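Local coordinates for unknown conserved protein BH2331 (Bacillus halodurans, PDB 1VL5), which is of unconfirmed function but probably transfers a methyl group from S-adenosylmethionine to a substrate not yet identified, at residues Phe152-Glu157 against His165-Lys170; Lys158-Ser163 against Glu197-Arg202; Ala77-Asn82 against Val87-Gly92; His114-Pro117 against Ser121-Ser124. One frame throughout, in Å; residues are numbered along the deposited sequence.

Contact 1 (Phe152-Glu157 against His165-Lys170); sequences FYNYVE and HRAWKK
N154 reaches out from helix 147-160 and clasps the backbone of A167 with both ends of its side-chain amide. OD1 of N154 accepts from the backbone N of A167 at 2.8 Å, and ND2 of N154 donates a hydrogen bond to A167 O at 2.9 Å. Both bonds are close to straight, with N-H...O angles of 164° and 166°. Each acceptor is met on a lone pair in its carbonyl plane, and A167 O also lies almost in the plane of the N154 amide, so one flat group bonds both the N-H and the C=O of a single residue. Two such bonds fix the rotation of the amide. Its atoms do further work: OD1 also accepts from H164, and ND2 also donates to D150.

The methyl of A167 turns toward the helix and sits in the corner formed by two side chains. A167 CB lies 3.5 Å from N154 OD1 and touches CE2 of Y153 at 3.7 Å, at the edge of the ring. Y153 sends its ring there with CG anti to the backbone N (chi1 172°).

R166 starts out pointing away from the helix, but its extended chain brings NH1 to 3.1 Å from N154 ND2. Both are donors, so this is no bond; D150 draws the two together, forming a salt bridge with R166 and accepting from N154. D172 takes the other end of the guanidinium.

The contact is buried where the loop between helices 147-160 and 170-180 crosses beside the first of them, with V156 and E157 of that helix packed against W199 of helix 196-202.

Contact 2 (Lys158-Ser163 against Glu197-Arg202); sequences KERDYS and EDWCDR
A guanidinium lying flat on an indole while also gripping the same residue's carbonyl is the striking feature here: R160 both stacks on W199 and bonds to its backbone. This is a cation-pi stack between two helices, R160 closing helix 147-160 and W199 sitting in helix 196-202. The planes are only 10° apart, and CZ of R160 stands 3.7 Å from the centroid of the five-membered ring, over its face. Further back along the chain, CD of R160 makes a CH-pi contact 3.6 Å from the centroid of the six-membered ring. The bend at chi2 (-108°) lays the arginine chain along the indole in this way.

NE and NH2 of R160 both donate side-on to W199 O, each at 3.0 Å and from the same face of its carbonyl plane. The bonds are bent, as expected when two donors share one atom. NH2 also comes near R202, a second positive group whose guanidinium packs over W199 CA.

F194 and F240 pack against W199 too. Just past the end of helix 147-160, D161 forms an Asx turn: its OD1 accepts from the backbone N of S163 at 3.1 Å and from S163 OG at 2.8 Å.

Contact 3 (Ala77-Asn82 against Val87-Gly92); sequences AFIEGN and VEYVQG
I79 on the helix and Y89 on the strand come at each other from opposite directions, and the phenol oxygen of the tyrosine ends up against the isoleucine branches. Y89 OH lies 3.2 Å from I79 CG2 and 3.3 Å from I79 CB, a snug fit of oxygen against hydrocarbon. The longer branch of I79 reaches past the hydroxyl to the rim of the ring, where CD1 meets Y89 CE2 at 3.9 Å near the ring plane.

The conformation of I79 explains how one residue serves two neighbours. CG2 stands anti to the backbone N while CG1 is anti to the carbonyl carbon (chi1 -67°). This places CG2 where it meets both the hydroxyl of Y89 and V87, while CD1 adds the touch at the ring edge. I79 CG2 and V87 CG2 are 3.7 Å apart, their side chains crossing at about a right angle.

On the strand, V87 and Y89 are two residues apart and therefore point to the same side, toward the helix. V87 presents CG2 to the isoleucine and lays its other methyl, CG1, over one face of the Y89 ring, 3.7 Å above its plane. L72 and R76, earlier on the same helix, also touch the tyrosine, while A52 and N53 of helix 50-55 pack on I79.

Helix 77-81 and strand 87-91 run antiparallel, at 174°, with axes 10.6 Å apart at closest approach. Strand 61-66, parallel to 87-91 and paired with it, completes the unit: a beta-alpha-beta crossover of the Rossmann-like fold of class I S-adenosylmethionine-dependent methyltransferases.

Contact 4 (His114-Pro117 against Ser121-Ser124); sequences HHFP and SFVS
The connection leaving strand 104-110 of the mixed sheet is pinned to the helix it leads into by an edge-to-face pair of phenylalanines, F116 in the loop and F122 one turn into helix 119-129. The F116 ring turns its edge toward the face of F122; the centroids are 5.1 Å apart and the planes make an angle of 64°. CE2 of F116 does the closest touching, 3.6 Å from F122 CG, and it stands over that face toward the rim and not over the centre. From there it is 3.7 Å to F122 CD2. The neighbouring CD2 of F116 rests beside the root of the other side chain, 3.9 Å from F122 CB.

F116 sets CG anti to its carbonyl carbon (chi1 -61°), which carries the ring across the gap to the helix.

Strand, loop and helix here form one beta-alpha step of the Rossmann-like methyltransferase fold. Both rings also touch C109 of strand 104-110 and A94 of a nearby loop, and F122 reaches on to L138 of strand 134-142, so the pair lies between helix and sheet. The start of segment 114-117 is held by H114, whose ND1 is hydrogen-bonded to D140.

In the fold
From the N terminus, contact 3 comes first, closing the short loop between helix 69-81 and strand 87-91 near one edge of the sheet. Contact 4 follows, closing the turn into helix 119-129; nothing in it touches contact 3, the nearest atoms lying about 8 Å away. Both are complete before contact 1 opens. Contacts 1 and 2 cross: they share helix 147-160, and segment 158-163 falls between the two halves of contact 1, whose loop returns to the helix before the chain reaches helix 196-202. Contacts 1, 2 and 4 are joined through 114-117, whose H114 O probably accepts from the backbone of H165 and R166, while H115 ND1 is probably hydrogen-bonded to S163 O.

Contact 1 (Phe152-Glu157 against His165-Lys170)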
loop_
_atom_site.group_PDB
_atom_site.type_symbol
_atom_site.label_atom_id
_atom_site.label_comp_id
_atom_site.label_asym_id
_atom_site.label_seq_id
_atom_site.Cartn_x
_atom_site.Cartn_y
_atom_site.Cartn_z
ATOM N N PHE A 152 7.514 7.596 -15.573
ATOM C CA PHE A 152 8.887 7.269 -15.284
ATOM C C PHE A 152 9.007 6.536 -13.966
ATOM O O PHE A 152 9.703 5.522 -13.884
ATOM C CB PHE A 152 9.710 8.582 -15.266
ATOM C CG PHE A 152 11.124 8.411 -14.797
ATOM C CD1 PHE A 152 12.112 7.932 -15.643
ATOM C CD2 PHE A 152 11.472 8.717 -13.517
ATOM C CE1 PHE A 152 13.390 7.778 -15.191
ATOM C CE2 PHE A 152 12.735 8.539 -13.085
ATOM C CZ PHE A 152 13.698 8.081 -13.915
ATOM N N TYR A 153 8.330 7.069 -12.940
ATOM C CA TYR A 153 8.337 6.511 -11.594
ATOM C C TYR A 153 7.809 5.095 -11.686
ATOM O O TYR A 153 8.415 4.174 -11.189
ATOM C CB TYR A 153 7.472 7.354 -10.616
ATOM C CG TYR A 153 7.312 6.680 -9.290
ATOM C CD1 TYR A 153 8.391 6.553 -8.434
ATOM C CD2 TYR A 153 6.085 6.104 -8.899
ATOM C CE1 TYR A 153 8.267 5.873 -7.193
ATOM C CE2 TYR A 153 5.974 5.388 -7.648
ATOM C CZ TYR A 153 7.061 5.288 -6.827
ATOM O OH TYR A 153 6.979 4.603 -5.603
ATOM N N ASN A 154 6.685 4.919 -12.369
ATOM C CA ASN A 154 6.088 3.623 -12.476
ATOM C C ASN A 154 6.953 2.639 -13.315
ATOM O O ASN A 154 7.042 1.449 -12.978
ATOM C CB ASN A 154 4.676 3.740 -13.046
ATOM C CG ASN A 154 3.649 3.941 -11.971
ATOM O OD1 ASN A 154 3.482 3.068 -11.124
ATOM N ND2 ASN A 154 3.007 5.116 -11.943
ATOM N N TYR A 155 7.560 3.122 -14.397
ATOM C CA TYR A 155 8.455 2.256 -15.210
ATOM C C TYR A 155 9.602 1.708 -14.340
ATOM O O TYR A 155 9.917 0.508 -14.319
ATOM C CB TYR A 155 9.020 3.022 -16.417
ATOM C CG TYR A 155 10.070 2.232 -17.174
ATOM C CD1 TYR A 155 9.723 1.402 -18.222
ATOM C CD2 TYR A 155 11.413 2.305 -16.805
ATOM C CE1 TYR A 155 10.713 0.648 -18.896
ATOM C CE2 TYR A 155 12.397 1.564 -17.460
ATOM C CZ TYR A 155 12.062 0.730 -18.501
ATOM O OH TYR A 155 13.110 0.011 -19.141
ATOM N N VAL A 156 10.186 2.590 -13.559
ATOM C CA VAL A 156 11.245 2.223 -12.625
ATOM C C VAL A 156 10.811 1.212 -11.555
ATOM O O VAL A 156 11.538 0.242 -11.238
ATOM C CB VAL A 156 11.820 3.516 -11.991
ATOM C CG1 VAL A 156 12.763 3.199 -10.890
ATOM C CG2 VAL A 156 12.530 4.389 -13.112
ATOM N N GLU A 157 9.628 1.427 -10.982
ATOM C CA GLU A 157 9.073 0.497 -10.002
ATOM C C GLU A 157 8.902 -0.918 -10.570
ATOM O O GLU A 157 9.181 -1.940 -9.885
ATOM C CB GLU A 157 7.708 1.004 -9.556
ATOM C CG GLU A 157 7.756 2.190 -8.681
ATOM C CD GLU A 157 8.468 1.896 -7.387
ATOM O OE1 GLU A 157 8.115 0.930 -6.687
ATOM O OE2 GLU A 157 9.400 2.649 -7.080
ATOM N N HIS A 165 1.969 -3.368 -10.573
ATOM C CA HIS A 165 1.066 -2.883 -11.606
ATOM C C HIS A 165 1.144 -1.367 -11.781
ATOM O O HIS A 165 1.624 -0.849 -12.807
ATOM C CB HIS A 165 -0.364 -3.331 -11.339
ATOM C CG HIS A 165 -1.340 -2.819 -12.363
ATOM N ND1 HIS A 165 -1.052 -2.803 -13.709
ATOM C CD2 HIS A 165 -2.581 -2.293 -12.242
ATOM C CE1 HIS A 165 -2.068 -2.280 -14.369
ATOM N NE2 HIS A 165 -3.016 -1.975 -13.506
ATOM N N ARG A 166 0.672 -0.630 -10.782
ATOM C CA ARG A 166 0.649 0.827 -10.905
ATOM C C ARG A 166 0.514 1.502 -9.576
ATOM O O ARG A 166 -0.298 1.104 -8.747
ATOM C CB ARG A 166 -0.480 1.295 -11.827
ATOM C CG ARG A 166 -0.581 2.780 -11.932
ATOM C CD ARG A 166 -1.494 3.260 -13.075
ATOM N NE ARG A 166 -1.780 4.695 -12.946
ATOM C CZ ARG A 166 -0.888 5.669 -13.165
ATOM N NH1 ARG A 166 0.341 5.378 -13.511
ATOM N NH2 ARG A 166 -1.217 6.942 -12.996
ATOM N N ALA A 167 1.383 2.474 -9.364
ATOM C CA ALA A 167 1.241 3.482 -8.326
ATOM C C ALA A 167 0.469 4.631 -8.949
ATOM O O ALA A 167 0.942 5.264 -9.876
ATOM C CB ALA A 167 2.618 3.944 -7.843
ATOM N N TRP A 168 -0.748 4.858 -8.451
ATOM C CA TRP A 168 -1.675 5.767 -9.049
ATOM C C TRP A 168 -1.415 7.175 -8.527
ATOM O O TRP A 168 -0.790 7.351 -7.447
ATOM C CB TRP A 168 -3.108 5.313 -8.766
ATOM C CG TRP A 168 -3.403 3.981 -9.318
ATOM C CD1 TRP A 168 -3.060 2.769 -8.764
ATOM C CD2 TRP A 168 -4.081 3.676 -10.549
ATOM N NE1 TRP A 168 -3.484 1.747 -9.581
ATOM C CE2 TRP A 168 -4.097 2.276 -10.686
ATOM C CE3 TRP A 168 -4.695 4.446 -11.526
ATOM C CZ2 TRP A 168 -4.697 1.637 -11.772
ATOM C CZ3 TRP A 168 -5.254 3.813 -12.621
ATOM C CH2 TRP A 168 -5.283 2.425 -12.717
ATOM N N LYS A 169 -1.841 8.168 -9.310
ATOM C CA LYS A 169 -1.806 9.574 -8.885
ATOM C C LYS A 169 -2.746 9.733 -7.698
ATOM O O LYS A 169 -3.743 9.006 -7.572
ATOM C CB LYS A 169 -2.238 10.561 -9.975
ATOM C CG LYS A 169 -1.500 10.459 -11.334
ATOM C CD LYS A 169 -2.143 11.446 -12.315
ATOM C CE LYS A 169 -1.568 11.556 -13.759
ATOM N NZ LYS A 169 -0.125 11.524 -13.839
ATOM N N LYS A 170 -2.410 10.677 -6.828
ATOM C CA LYS A 170 -3.319 11.110 -5.811
ATOM C C LYS A 170 -4.693 11.482 -6.379
ATOM O O LYS A 170 -5.696 11.110 -5.824
ATOM C CB LYS A 170 -2.687 12.256 -5.014
ATOM C CG LYS A 170 -1.500 11.826 -4.167
ATOM C CD LYS A 170 -0.951 12.951 -3.258
ATOM C CE LYS A 170 -0.396 14.150 -3.976
ATOM N NZ LYS A 170 0.932 13.814 -4.625
#

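Contact 2 (Lys158-Ser163 against Glu197-Arg202)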
loop_
_atom_site.group_PDB
_atom_site.type_symbol
_atom_site.label_atom_id
_atom_site.label_comp_id
_atom_site.label_asym_id
_atom_site.label_seq_id
_atom_site.Cartn_x
_atom_site.Cartn_y
_atom_site.Cartn_z
ATOM N N LYS A 158 8.426 -0.968 -11.807
ATOM C CA LYS A 158 8.198 -2.241 -12.461
ATOM C C LYS A 158 9.459 -2.983 -12.914
ATOM O O LYS A 158 9.497 -4.207 -12.908
ATOM C CB LYS A 158 7.237 -2.131 -13.603
ATOM C CG LYS A 158 6.527 -3.480 -13.878
ATOM C CD LYS A 158 5.290 -3.224 -14.745
ATOM C CE LYS A 158 4.724 -4.502 -15.341
ATOM N NZ LYS A 158 5.220 -5.709 -14.629
ATOM N N GLU A 159 10.478 -2.249 -13.315
ATOM C CA GLU A 159 11.766 -2.893 -13.582
ATOM C C GLU A 159 12.298 -3.579 -12.363
ATOM O O GLU A 159 12.842 -4.635 -12.448
ATOM C CB GLU A 159 12.774 -1.877 -14.074
ATOM C CG GLU A 159 12.512 -1.436 -15.462
ATOM C CD GLU A 159 12.463 -2.567 -16.474
ATOM O OE1 GLU A 159 13.458 -3.291 -16.688
ATOM O OE2 GLU A 159 11.386 -2.710 -17.061
ATOM N N ARG A 160 12.116 -2.965 -11.218
ATOM C CA ARG A 160 12.584 -3.501 -9.969
ATOM C C ARG A 160 11.693 -4.634 -9.387
ATOM O O ARG A 160 12.211 -5.565 -8.763
ATOM C CB ARG A 160 12.742 -2.330 -9.021
ATOM C CG ARG A 160 13.208 -2.719 -7.623
ATOM C CD ARG A 160 12.086 -2.553 -6.709
ATOM N NE ARG A 160 12.412 -2.950 -5.372
ATOM C CZ ARG A 160 11.516 -2.951 -4.415
ATOM N NH1 ARG A 160 10.248 -2.582 -4.664
ATOM N NH2 ARG A 160 11.874 -3.313 -3.213
ATOM N N ASP A 161 10.376 -4.556 -9.624
ATOM C CA ASP A 161 9.398 -5.536 -9.154
ATOM C C ASP A 161 8.425 -5.846 -10.270
ATOM O O ASP A 161 7.480 -5.119 -10.502
ATOM C CB ASP A 161 8.667 -5.007 -7.929
ATOM C CG ASP A 161 7.618 -5.989 -7.379
ATOM O OD1 ASP A 161 7.504 -7.106 -7.873
ATOM O OD2 ASP A 161 6.886 -5.588 -6.466
ATOM N N TYR A 162 8.686 -6.941 -10.973
ATOM C CA TYR A 162 7.896 -7.374 -12.118
ATOM C C TYR A 162 6.421 -7.489 -11.786
ATOM O O TYR A 162 5.586 -7.324 -12.659
ATOM N N SER A 163 6.086 -7.750 -10.524
ATOM C CA SER A 163 4.674 -7.829 -10.127
ATOM C C SER A 163 4.008 -6.482 -9.798
ATOM O O SER A 163 2.847 -6.464 -9.393
ATOM C CB SER A 163 4.536 -8.763 -8.928
ATOM O OG SER A 163 4.889 -8.102 -7.723
ATOM N N GLU A 197 20.579 0.350 -3.956
ATOM C CA GLU A 197 21.117 -1.008 -3.871
ATOM C C GLU A 197 20.286 -1.871 -2.954
ATOM O O GLU A 197 20.008 -3.029 -3.264
ATOM C CB GLU A 197 22.594 -1.000 -3.403
ATOM C CG GLU A 197 23.394 -2.192 -3.901
ATOM C CD GLU A 197 23.573 -2.223 -5.433
ATOM O OE1 GLU A 197 23.479 -1.154 -6.122
ATOM O OE2 GLU A 197 23.850 -3.336 -5.928
ATOM N N ASP A 198 19.904 -1.307 -1.823
ATOM C CA ASP A 198 19.118 -2.022 -0.810
ATOM C C ASP A 198 17.707 -2.315 -1.326
ATOM O O ASP A 198 17.180 -3.396 -1.129
ATOM C CB ASP A 198 18.999 -1.181 0.478
ATOM C CG ASP A 198 20.353 -0.889 1.151
ATOM O OD1 ASP A 198 21.350 -1.584 0.884
ATOM O OD2 ASP A 198 20.409 0.045 1.984
ATOM N N TRP A 199 17.100 -1.299 -1.921
ATOM C CA TRP A 199 15.778 -1.358 -2.529
ATOM C C TRP A 199 15.739 -2.436 -3.582
ATOM O O TRP A 199 14.805 -3.203 -3.638
ATOM C CB TRP A 199 15.472 0.018 -3.117
ATOM C CG TRP A 199 14.194 0.185 -3.858
ATOM C CD1 TRP A 199 12.925 0.197 -3.341
ATOM C CD2 TRP A 199 14.056 0.436 -5.252
ATOM N NE1 TRP A 199 12.018 0.428 -4.324
ATOM C CE2 TRP A 199 12.672 0.561 -5.515
ATOM C CE3 TRP A 199 14.964 0.544 -6.308
ATOM C CZ2 TRP A 199 12.176 0.825 -6.780
ATOM C CZ3 TRP A 199 14.479 0.780 -7.573
ATOM C CH2 TRP A 199 13.082 0.909 -7.799
ATOM N N CYS A 200 16.786 -2.514 -4.386
ATOM C CA CYS A 200 16.898 -3.533 -5.433
ATOM C C CYS A 200 17.085 -4.905 -4.856
ATOM O O CYS A 200 16.518 -5.861 -5.364
ATOM C CB CYS A 200 18.061 -3.223 -6.396
ATOM S SG CYS A 200 17.653 -1.956 -7.616
ATOM N N ASP A 201 17.927 -5.002 -3.829
ATOM C CA ASP A 201 18.251 -6.249 -3.238
ATOM C C ASP A 201 17.094 -6.895 -2.478
ATOM O O ASP A 201 17.067 -8.098 -2.333
ATOM C CB ASP A 201 19.473 -6.115 -2.333
ATOM C CG ASP A 201 20.788 -6.001 -3.113
ATOM O OD1 ASP A 201 20.842 -6.118 -4.369
ATOM O OD2 ASP A 201 21.792 -5.746 -2.450
ATOM N N ARG A 202 16.147 -6.099 -2.013
ATOM C CA ARG A 202 14.914 -6.612 -1.420
ATOM C C ARG A 202 14.089 -7.395 -2.421
ATOM O O ARG A 202 13.414 -8.338 -2.034
ATOM C CB ARG A 202 14.081 -5.483 -0.819
ATOM C CG ARG A 202 14.767 -4.807 0.392
ATOM C CD ARG A 202 13.802 -3.994 1.262
ATOM N NE ARG A 202 13.275 -2.781 0.618
ATOM C CZ ARG A 202 13.866 -1.579 0.583
ATOM N NH1 ARG A 202 15.069 -1.371 1.115
ATOM N NH2 ARG A 202 13.248 -0.567 -0.017
#

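Contact 3 (Ala77-Asn82 against Val87-Gly92)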
loop_
_atom_site.group_PDB
_atom_site.type_symbol
_atom_site.label_atom_id
_atom_site.label_comp_id
_atom_site.label_asym_id
_atom_site.label_seq_id
_atom_site.Cartn_x
_atom_site.Cartn_y
_atom_site.Cartn_z
ATOM N N ALA A 77 2.424 -16.845 11.266
ATOM C CA ALA A 77 3.634 -17.098 12.039
ATOM C C ALA A 77 4.067 -15.812 12.714
ATOM O O ALA A 77 4.382 -15.824 13.878
ATOM C CB ALA A 77 4.767 -17.667 11.178
ATOM N N PHE A 78 4.006 -14.706 12.003
ATOM C CA PHE A 78 4.397 -13.460 12.581
ATOM C C PHE A 78 3.407 -12.971 13.666
ATOM O O PHE A 78 3.808 -12.637 14.819
ATOM C CB PHE A 78 4.507 -12.421 11.491
ATOM C CG PHE A 78 4.797 -11.038 12.013
ATOM C CD1 PHE A 78 6.024 -10.736 12.542
ATOM C CD2 PHE A 78 3.859 -10.028 11.902
ATOM C CE1 PHE A 78 6.303 -9.459 12.990
ATOM C CE2 PHE A 78 4.130 -8.780 12.349
ATOM C CZ PHE A 78 5.356 -8.477 12.874
ATOM N N ILE A 79 2.118 -12.989 13.318
ATOM C CA ILE A 79 1.074 -12.462 14.198
ATOM C C ILE A 79 0.946 -13.316 15.473
ATOM O O ILE A 79 0.896 -12.769 16.626
ATOM C CB ILE A 79 -0.256 -12.310 13.403
ATOM C CG1 ILE A 79 -0.103 -11.230 12.344
ATOM C CG2 ILE A 79 -1.487 -12.063 14.357
ATOM C CD1 ILE A 79 -1.149 -11.275 11.243
ATOM N N GLU A 80 0.967 -14.650 15.316
ATOM C CA GLU A 80 0.802 -15.496 16.492
ATOM C C GLU A 80 2.077 -15.481 17.348
ATOM O O GLU A 80 2.026 -15.723 18.571
ATOM C CB GLU A 80 0.369 -16.922 16.140
ATOM C CG GLU A 80 1.479 -17.844 15.722
ATOM C CD GLU A 80 1.000 -19.255 15.269
ATOM O OE1 GLU A 80 -0.188 -19.614 15.459
ATOM O OE2 GLU A 80 1.849 -20.006 14.726
ATOM N N GLY A 81 3.209 -15.230 16.695
ATOM C CA GLY A 81 4.434 -14.953 17.358
ATOM C C GLY A 81 4.383 -13.790 18.352
ATOM O O GLY A 81 5.079 -13.827 19.380
ATOM N N ASN A 82 3.564 -12.780 18.066
ATOM C CA ASN A 82 3.357 -11.658 18.997
ATOM C C ASN A 82 2.212 -11.839 19.934
ATOM O O ASN A 82 1.886 -10.935 20.708
ATOM C CB ASN A 82 3.199 -10.354 18.234
ATOM C CG ASN A 82 4.478 -9.961 17.526
ATOM O OD1 ASN A 82 5.571 -10.114 18.076
ATOM N ND2 ASN A 82 4.359 -9.503 16.297
ATOM N N VAL A 87 -7.338 -13.187 15.530
ATOM C CA VAL A 87 -7.149 -12.929 14.105
ATOM C C VAL A 87 -7.584 -14.186 13.361
ATOM O O VAL A 87 -7.171 -15.310 13.700
ATOM C CB VAL A 87 -5.676 -12.617 13.704
ATOM C CG1 VAL A 87 -5.578 -12.354 12.182
ATOM C CG2 VAL A 87 -5.094 -11.437 14.520
ATOM N N GLU A 88 -8.400 -13.976 12.345
ATOM C CA GLU A 88 -8.868 -15.028 11.447
ATOM C C GLU A 88 -8.228 -14.826 10.062
ATOM O O GLU A 88 -8.269 -13.720 9.513
ATOM C CB GLU A 88 -10.388 -14.980 11.336
ATOM C CG GLU A 88 -10.926 -16.125 10.427
ATOM C CD GLU A 88 -12.439 -16.367 10.541
ATOM O OE1 GLU A 88 -13.152 -15.399 10.908
ATOM O OE2 GLU A 88 -12.890 -17.531 10.264
ATOM N N TYR A 89 -7.645 -15.889 9.511
ATOM C CA TYR A 89 -6.925 -15.847 8.233
ATOM C C TYR A 89 -7.863 -16.387 7.156
ATOM O O TYR A 89 -8.464 -17.480 7.293
ATOM C CB TYR A 89 -5.614 -16.657 8.343
ATOM C CG TYR A 89 -4.733 -16.147 9.507
ATOM C CD1 TYR A 89 -4.900 -16.613 10.793
ATOM C CD2 TYR A 89 -3.773 -15.156 9.299
ATOM C CE1 TYR A 89 -4.121 -16.112 11.859
ATOM C CE2 TYR A 89 -3.016 -14.623 10.334
ATOM C CZ TYR A 89 -3.180 -15.140 11.626
ATOM O OH TYR A 89 -2.427 -14.635 12.667
ATOM N N VAL A 90 -8.027 -15.603 6.089
ATOM C CA VAL A 90 -9.011 -15.884 5.052
ATOM C C VAL A 90 -8.410 -15.616 3.669
ATOM O O VAL A 90 -7.781 -14.592 3.426
ATOM C CB VAL A 90 -10.330 -15.035 5.239
ATOM C CG1 VAL A 90 -11.344 -15.300 4.074
ATOM C CG2 VAL A 90 -10.983 -15.328 6.621
ATOM N N GLN A 91 -8.608 -16.552 2.759
ATOM C CA GLN A 91 -7.999 -16.461 1.463
ATOM C C GLN A 91 -8.998 -15.869 0.480
ATOM O O GLN A 91 -10.201 -16.154 0.560
ATOM C CB GLN A 91 -7.582 -17.864 1.054
ATOM C CG GLN A 91 -6.908 -17.987 -0.271
ATOM C CD GLN A 91 -6.685 -19.472 -0.644
ATOM O OE1 GLN A 91 -6.202 -20.271 0.175
ATOM N NE2 GLN A 91 -7.051 -19.832 -1.866
ATOM N N GLY A 92 -8.511 -15.021 -0.438
ATOM C CA GLY A 92 -9.339 -14.506 -1.517
ATOM C C GLY A 92 -8.759 -13.258 -2.179
ATOM O O GLY A 92 -7.683 -12.743 -1.807
#

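Contact 4 (His114-Pro117 against Ser121-Ser124)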
loop_
_atom_site.group_PDB
_atom_site.type_symbol
_atom_site.label_atom_id
_atom_site.label_comp_id
_atom_site.label_asym_id
_atom_site.label_seq_id
_atom_site.Cartn_x
_atom_site.Cartn_y
_atom_site.Cartn_z
ATOM N N HIS A 114 -0.982 -1.150 -5.290
ATOM C CA HIS A 114 -0.226 -1.025 -6.518
ATOM C C HIS A 114 0.056 -2.369 -7.238
ATOM O O HIS A 114 0.478 -2.372 -8.377
ATOM C CB HIS A 114 1.081 -0.236 -6.252
ATOM C CG HIS A 114 2.086 -0.990 -5.447
ATOM N ND1 HIS A 114 2.167 -0.889 -4.080
ATOM C CD2 HIS A 114 3.051 -1.854 -5.815
ATOM C CE1 HIS A 114 3.129 -1.676 -3.638
ATOM N NE2 HIS A 114 3.684 -2.267 -4.674
ATOM N N HIS A 115 -0.217 -3.501 -6.597
ATOM C CA HIS A 115 -0.196 -4.823 -7.249
ATOM C C HIS A 115 -1.537 -5.272 -7.871
ATOM O O HIS A 115 -1.597 -6.172 -8.731
ATOM C CB HIS A 115 0.215 -5.868 -6.212
ATOM C CG HIS A 115 1.635 -5.737 -5.747
ATOM N ND1 HIS A 115 2.704 -5.967 -6.569
ATOM C CD2 HIS A 115 2.151 -5.424 -4.539
ATOM C CE1 HIS A 115 3.825 -5.800 -5.897
ATOM N NE2 HIS A 115 3.518 -5.472 -4.660
ATOM N N PHE A 116 -2.629 -4.674 -7.415
ATOM C CA PHE A 116 -3.954 -5.045 -7.875
ATOM C C PHE A 116 -4.151 -4.708 -9.330
ATOM O O PHE A 116 -3.905 -3.573 -9.739
ATOM C CB PHE A 116 -5.011 -4.267 -7.075
ATOM C CG PHE A 116 -5.007 -4.521 -5.586
ATOM C CD1 PHE A 116 -4.262 -5.532 -5.006
ATOM C CD2 PHE A 116 -5.790 -3.702 -4.761
ATOM C CE1 PHE A 116 -4.313 -5.716 -3.616
ATOM C CE2 PHE A 116 -5.821 -3.867 -3.377
ATOM C CZ PHE A 116 -5.112 -4.878 -2.815
ATOM N N PRO A 117 -4.594 -5.668 -10.135
ATOM C CA PRO A 117 -4.813 -5.356 -11.529
ATOM C C PRO A 117 -6.050 -4.471 -11.784
ATOM O O PRO A 117 -6.102 -3.745 -12.769
ATOM C CB PRO A 117 -4.936 -6.753 -12.184
ATOM C CG PRO A 117 -5.343 -7.648 -11.136
ATOM C CD PRO A 117 -4.857 -7.090 -9.847
ATOM N N SER A 121 -12.196 -2.134 -8.442
ATOM C CA SER A 121 -13.050 -3.183 -7.886
ATOM C C SER A 121 -12.768 -3.453 -6.461
ATOM O O SER A 121 -13.681 -3.837 -5.717
ATOM C CB SER A 121 -12.948 -4.504 -8.665
ATOM O OG SER A 121 -13.113 -4.266 -10.037
ATOM N N PHE A 122 -11.502 -3.323 -6.056
ATOM C CA PHE A 122 -11.178 -3.432 -4.655
ATOM C C PHE A 122 -11.876 -2.283 -3.886
ATOM O O PHE A 122 -12.471 -2.498 -2.844
ATOM C CB PHE A 122 -9.655 -3.444 -4.412
ATOM C CG PHE A 122 -9.243 -2.756 -3.165
ATOM C CD1 PHE A 122 -9.419 -3.366 -1.937
ATOM C CD2 PHE A 122 -8.650 -1.503 -3.210
ATOM C CE1 PHE A 122 -9.047 -2.740 -0.809
ATOM C CE2 PHE A 122 -8.270 -0.860 -2.032
ATOM C CZ PHE A 122 -8.481 -1.482 -0.854
ATOM N N VAL A 123 -11.832 -1.069 -4.425
ATOM C CA VAL A 123 -12.433 0.046 -3.743
ATOM C C VAL A 123 -13.932 -0.154 -3.562
ATOM O O VAL A 123 -14.439 0.118 -2.516
ATOM C CB VAL A 123 -12.168 1.370 -4.461
ATOM C CG1 VAL A 123 -12.818 2.469 -3.671
ATOM C CG2 VAL A 123 -10.657 1.638 -4.562
ATOM N N SER A 124 -14.637 -0.624 -4.582
ATOM C CA SER A 124 -16.078 -0.835 -4.465
ATOM C C SER A 124 -16.389 -1.982 -3.543
ATOM O O SER A 124 -17.344 -1.903 -2.760
ATOM C CB SER A 124 -16.752 -1.040 -5.832
ATOM O OG SER A 124 -16.200 -2.127 -6.491
#